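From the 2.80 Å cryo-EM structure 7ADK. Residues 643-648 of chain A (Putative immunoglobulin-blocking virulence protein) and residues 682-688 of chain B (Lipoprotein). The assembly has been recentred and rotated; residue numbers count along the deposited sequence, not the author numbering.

Chain A 643-648: LYNNES
Chain B 682-688: STNSFKE

How do the two segments lie against each other? They run in nearly the same direction, 14° apart from end to end, with Asn A646 CA 5.0 Å from Ser B685 CA. Neither touching segment is regular helix or strand, and the backbone is mostly extended, although Asn A646 (phi/psi -124/-24) and Ser B685 (-84/-5) both turn out of it where the two backbones are nearest in register. Together the stretches bury 321 Å².

What does Tyr A644 reach from its extended backbone (-67/133)? Its CA-to-CB bond points sideways, but chi1 t and chi2 75° carry the ring nearer chain B. There Tyr A644 OH makes a weak hydrogen bond to Asn B684 O at 3.4 Å, an acceptor lying at the ring edge, and sits 3.8 Å from Thr B683 CG2. The CA-to-CB bond of Thr B683 (-118/143, chi1 m) points toward chain A.

Why does Asn A645 matter if its CA-to-CB bond points away? At -146/151 its backbone offers a carbonyl to the other chain: Ser B685 OG, on a t rotamer, donates to Asn A645 O at 2.9 Å. The side chain (chi1 t, chi2 24°) instead turns to its own chain, Asn A645 OD1 accepting a weak hydrogen bond from Asn A646 N at 2.9 Å.

How does one lysine engage two successive residues? Lys B687 (-68/146), at the N-cap position before a helix, has chi angles m, m, t, t, which bring its amine to chain A. Asn A646 (chi1 t, chi2 -13°) receives a weak hydrogen bond from Lys B687 NZ to Asn A646 OD1 at 3.4 Å. The CA-to-CB bond of Glu A647 (-128/164) points away from chain B, yet chi1 m, chi2 96° and chi3 19° return its carboxylate, and Glu A647 OE2 forms a salt bridge with Lys B687 NZ at 2.8 Å.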

# COMPACT_ATOMS: atom_id res chain seq x y z
N LEU A 643 15.67 -6.48 -16.34
CA LEU A 643 15.69 -6.82 -17.75
C LEU A 643 14.29 -6.69 -18.34
O LEU A 643 13.29 -7.00 -17.70
CB LEU A 643 16.22 -8.25 -17.89
CG LEU A 643 17.68 -8.45 -17.46
CD1 LEU A 643 18.04 -9.92 -17.49
CD2 LEU A 643 18.63 -7.68 -18.35
N TYR A 644 14.21 -6.29 -19.59
CA TYR A 644 12.98 -6.43 -20.35
C TYR A 644 12.62 -7.89 -20.58
O TYR A 644 13.46 -8.67 -21.05
CB TYR A 644 13.10 -5.67 -21.65
CG TYR A 644 11.84 -5.77 -22.47
CD1 TYR A 644 10.71 -5.03 -22.10
CD2 TYR A 644 11.80 -6.62 -23.58
CE1 TYR A 644 9.55 -5.11 -22.86
CE2 TYR A 644 10.64 -6.69 -24.36
CZ TYR A 644 9.52 -5.92 -24.01
OH TYR A 644 8.42 -5.91 -24.79
N ASN A 645 11.36 -8.27 -20.33
CA ASN A 645 10.77 -9.48 -20.88
C ASN A 645 9.28 -9.34 -21.18
O ASN A 645 8.57 -8.58 -20.54
CB ASN A 645 11.07 -10.70 -20.00
CG ASN A 645 10.94 -11.98 -20.78
OD1 ASN A 645 11.06 -12.02 -21.99
ND2 ASN A 645 10.64 -13.07 -20.15
N ASN A 646 8.83 -10.10 -22.17
CA ASN A 646 7.62 -9.88 -22.97
C ASN A 646 6.66 -11.08 -22.94
O ASN A 646 5.46 -10.95 -23.15
CB ASN A 646 8.17 -9.62 -24.39
CG ASN A 646 7.22 -8.96 -25.36
OD1 ASN A 646 6.03 -8.85 -25.16
ND2 ASN A 646 7.72 -8.48 -26.46
N GLU A 647 7.20 -12.27 -22.67
CA GLU A 647 6.55 -13.57 -22.69
C GLU A 647 6.81 -14.31 -21.37
O GLU A 647 7.71 -13.94 -20.63
CB GLU A 647 7.06 -14.41 -23.87
CG GLU A 647 6.62 -13.93 -25.26
CD GLU A 647 7.60 -13.03 -26.01
OE1 GLU A 647 8.81 -12.98 -25.71
OE2 GLU A 647 7.13 -12.35 -26.96
N SER A 648 6.04 -15.36 -21.08
CA SER A 648 6.17 -16.20 -19.87
C SER A 648 7.51 -16.93 -19.76
O SER A 648 7.88 -17.37 -18.68
CB SER A 648 5.04 -17.22 -19.84
OG SER A 648 5.14 -18.11 -20.94
N SER B 682 8.83 3.79 -23.60
CA SER B 682 8.74 2.39 -23.18
C SER B 682 8.03 1.51 -24.22
O SER B 682 7.40 2.00 -25.16
CB SER B 682 8.06 2.29 -21.82
OG SER B 682 6.68 2.54 -21.90
N THR B 683 8.09 0.19 -24.04
CA THR B 683 7.32 -0.80 -24.81
C THR B 683 6.40 -1.58 -23.88
O THR B 683 6.78 -1.85 -22.74
CB THR B 683 8.27 -1.74 -25.58
OG1 THR B 683 9.14 -1.01 -26.39
CG2 THR B 683 7.56 -2.67 -26.54
N ASN B 684 5.18 -1.94 -24.29
CA ASN B 684 4.29 -2.73 -23.44
C ASN B 684 4.90 -4.10 -23.12
O ASN B 684 5.28 -4.85 -24.01
CB ASN B 684 2.89 -2.87 -24.06
CG ASN B 684 2.18 -1.54 -24.27
OD1 ASN B 684 2.19 -0.97 -25.35
ND2 ASN B 684 1.57 -0.99 -23.27
N SER B 685 5.01 -4.40 -21.83
CA SER B 685 5.61 -5.63 -21.30
C SER B 685 4.64 -6.83 -21.27
O SER B 685 5.06 -7.94 -20.95
CB SER B 685 6.17 -5.33 -19.91
OG SER B 685 7.09 -6.32 -19.51
N PHE B 686 3.36 -6.63 -21.60
CA PHE B 686 2.32 -7.66 -21.67
C PHE B 686 1.61 -7.63 -23.03
O PHE B 686 1.41 -6.57 -23.61
CB PHE B 686 1.32 -7.47 -20.52
CG PHE B 686 1.95 -7.47 -19.15
CD1 PHE B 686 2.21 -8.67 -18.48
CD2 PHE B 686 2.33 -6.25 -18.57
CE1 PHE B 686 2.83 -8.66 -17.22
CE2 PHE B 686 2.96 -6.24 -17.33
CZ PHE B 686 3.21 -7.44 -16.64
N LYS B 687 1.24 -8.81 -23.55
CA LYS B 687 0.56 -8.94 -24.84
C LYS B 687 -0.85 -8.36 -24.79
O LYS B 687 -1.54 -8.49 -23.79
CB LYS B 687 0.51 -10.41 -25.27
CG LYS B 687 1.86 -11.10 -25.45
CD LYS B 687 2.73 -10.51 -26.57
CE LYS B 687 3.94 -11.43 -26.80
NZ LYS B 687 4.92 -10.85 -27.72
N GLU B 688 -1.32 -7.77 -25.89
CA GLU B 688 -2.61 -7.08 -25.92
C GLU B 688 -3.82 -7.99 -25.60
O GLU B 688 -4.81 -7.49 -25.08
CB GLU B 688 -2.75 -6.35 -27.26
CG GLU B 688 -3.95 -5.40 -27.40
CD GLU B 688 -5.23 -5.98 -28.02
OE1 GLU B 688 -6.14 -5.19 -28.32
OE2 GLU B 688 -5.32 -7.20 -28.25